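Local coordinates for type VI secretion system-associated protein TagF (Pseudomonas aeruginosa PAO1, PDB 2QNU), which is of undetermined molecular function but is probably an accessory protein of the type VI secretion system, at residues W29-A34 against F87-V91. Sequence-based numbering, arbitrary orientation.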
loop_
_atom_site.group_PDB
_atom_site.type_symbol
_atom_site.label_atom_id
_atom_site.label_comp_id
_atom_site.label_asym_id
_atom_site.label_seq_id
_atom_site.Cartn_x
_atom_site.Cartn_y
_atom_site.Cartn_z
ATOM N N TRP B 29 -19.293 -14.506 6.557
ATOM C CA TRP B 29 -19.779 -13.363 5.793
ATOM C C TRP B 29 -21.170 -12.981 6.336
ATOM O O TRP B 29 -21.391 -11.829 6.665
ATOM C CB TRP B 29 -19.834 -13.688 4.312
ATOM C CG TRP B 29 -20.414 -12.600 3.484
ATOM C CD1 TRP B 29 -21.637 -12.636 2.828
ATOM C CD2 TRP B 29 -19.843 -11.335 3.193
ATOM N NE1 TRP B 29 -21.834 -11.468 2.178
ATOM C CE2 TRP B 29 -20.758 -10.641 2.387
ATOM C CE3 TRP B 29 -18.668 -10.688 3.584
ATOM C CZ2 TRP B 29 -20.522 -9.331 1.923
ATOM C CZ3 TRP B 29 -18.415 -9.402 3.118
ATOM C CH2 TRP B 29 -19.336 -8.735 2.282
ATOM N N ASP B 30 -22.043 -13.968 6.471
ATOM C CA ASP B 30 -23.356 -13.810 7.106
ATOM C C ASP B 30 -23.314 -13.192 8.516
ATOM O O ASP B 30 -24.044 -12.270 8.793
ATOM C CB ASP B 30 -24.061 -15.161 7.205
ATOM C CG ASP B 30 -25.434 -15.079 7.906
ATOM O OD1 ASP B 30 -26.489 -14.782 7.216
ATOM O OD2 ASP B 30 -25.496 -15.336 9.124
ATOM N N ALA B 31 -22.414 -13.699 9.379
ATOM C CA ALA B 31 -22.324 -13.234 10.760
ATOM C C ALA B 31 -21.848 -11.803 10.763
ATOM O O ALA B 31 -22.295 -10.969 11.550
ATOM C CB ALA B 31 -21.392 -14.120 11.521
ATOM N N TRP B 32 -20.942 -11.489 9.855
ATOM C CA TRP B 32 -20.450 -10.136 9.793
ATOM C C TRP B 32 -21.566 -9.202 9.282
ATOM O O TRP B 32 -21.712 -8.126 9.808
ATOM C CB TRP B 32 -19.147 -9.984 8.939
ATOM C CG TRP B 32 -18.749 -8.513 8.707
ATOM C CD1 TRP B 32 -18.166 -7.655 9.592
ATOM C CD2 TRP B 32 -19.046 -7.744 7.539
ATOM N NE1 TRP B 32 -18.045 -6.401 9.044
ATOM C CE2 TRP B 32 -18.589 -6.436 7.773
ATOM C CE3 TRP B 32 -19.692 -8.040 6.339
ATOM C CZ2 TRP B 32 -18.699 -5.430 6.821
ATOM C CZ3 TRP B 32 -19.807 -7.043 5.370
ATOM C CH2 TRP B 32 -19.326 -5.752 5.613
ATOM N N LEU B 33 -22.321 -9.571 8.246
ATOM C CA LEU B 33 -23.434 -8.685 7.783
ATOM C C LEU B 33 -24.490 -8.532 8.828
ATOM O O LEU B 33 -24.909 -7.435 9.102
ATOM C CB LEU B 33 -24.133 -9.237 6.536
ATOM C CG LEU B 33 -23.338 -9.111 5.277
ATOM C CD1 LEU B 33 -23.999 -9.947 4.207
ATOM C CD2 LEU B 33 -23.228 -7.694 4.858
ATOM N N ALA B 34 -24.887 -9.633 9.439
ATOM C CA ALA B 34 -25.878 -9.595 10.480
ATOM C C ALA B 34 -25.535 -8.685 11.672
ATOM O O ALA B 34 -26.423 -7.994 12.198
ATOM C CB ALA B 34 -26.153 -11.001 10.961
ATOM N N PHE B 87 -32.101 -7.941 3.816
ATOM C CA PHE B 87 -30.739 -8.428 3.910
ATOM C C PHE B 87 -30.007 -8.174 2.619
ATOM O O PHE B 87 -30.598 -8.309 1.553
ATOM C CB PHE B 87 -30.720 -9.931 4.178
ATOM C CG PHE B 87 -29.492 -10.387 4.819
ATOM C CD1 PHE B 87 -29.306 -10.213 6.207
ATOM C CD2 PHE B 87 -28.455 -11.003 4.063
ATOM C CE1 PHE B 87 -28.155 -10.656 6.802
ATOM C CE2 PHE B 87 -27.322 -11.448 4.676
ATOM C CZ PHE B 87 -27.166 -11.263 6.039
ATOM N N PRO B 88 -28.714 -7.768 2.681
ATOM C CA PRO B 88 -28.000 -7.526 1.425
ATOM C C PRO B 88 -27.895 -8.732 0.511
ATOM O O PRO B 88 -28.060 -9.853 0.924
ATOM C CB PRO B 88 -26.606 -7.109 1.896
ATOM C CG PRO B 88 -26.819 -6.495 3.166
ATOM C CD PRO B 88 -27.927 -7.305 3.833
ATOM N N LEU B 89 -27.617 -8.460 -0.743
ATOM C CA LEU B 89 -27.326 -9.522 -1.730
ATOM C C LEU B 89 -25.896 -9.300 -2.179
ATOM O O LEU B 89 -25.493 -8.200 -2.556
ATOM C CB LEU B 89 -28.244 -9.389 -2.937
ATOM C CG LEU B 89 -28.039 -10.362 -4.133
ATOM C CD1 LEU B 89 -28.322 -11.770 -3.712
ATOM C CD2 LEU B 89 -28.997 -9.973 -5.208
ATOM N N THR B 90 -25.127 -10.358 -2.155
ATOM C CA THR B 90 -23.734 -10.263 -2.486
ATOM C C THR B 90 -23.454 -11.214 -3.603
ATOM O O THR B 90 -23.907 -12.323 -3.546
ATOM C CB THR B 90 -22.856 -10.680 -1.237
ATOM O OG1 THR B 90 -23.248 -9.905 -0.122
ATOM C CG2 THR B 90 -21.386 -10.462 -1.495
ATOM N N VAL B 91 -22.709 -10.753 -4.598
ATOM C CA VAL B 91 -22.015 -11.637 -5.546
ATOM C C VAL B 91 -20.503 -11.594 -5.200
ATOM O O VAL B 91 -19.901 -10.505 -5.077
ATOM C CB VAL B 91 -22.254 -11.167 -6.969
ATOM C CG1 VAL B 91 -21.387 -11.947 -7.993
ATOM C CG2 VAL B 91 -23.762 -11.259 -7.288
#
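Leu33 points from helix 23-44 at Phe87 and Pro88, and its two methyls go to different neighbours. CB meets the far end of the Phe87 ring, 3.7 Å from CZ of Phe87. CG lies over one face of the Trp29 indole, offset toward the rim. Beyond CG the chain forks. CD1 comes obliquely to the same Phe87 ring, 3.7 Å from CE2 of Phe87. CD2 of Leu33 turns to the proline and lies 4.1 Å from CG of Pro88. With CG anti to the carbonyl carbon (chi1 -73°), the fork is carried toward the strand, and the second torsion turns the two methyls to their separate partners.

The helix packs here against one face of the antiparallel sheet, at the start of strand 89-95. This strand runs between strands 4-7 and 71-77. Leu89 points the other way, to helix 110-121, so helices cover both faces of the strand in this part of the TagF N-terminal domain.

One turn before Leu33, the Trp29 indole meets the strand with its edge. Its NE1 donates a hydrogen bond to OG1 of Thr90 at 3.1 Å. The acceptor is only 12° out of the ring plane, but the bond is bent, with an angle of 140° at the hydrogen. The Thr90 methyl CG2 packs 3.7 Å from CZ2 of Trp29. Phe25 stacks on the same indole.

On the opposite side of the Phe87 ring plane from CD1 of Leu33, OD1 of Asp30 comes obliquely to within 3.8 Å of CZ of Phe87. That oxygen is hydrogen-bonded to the hydroxyl of Tyr7, on the neighbouring strand 4-7.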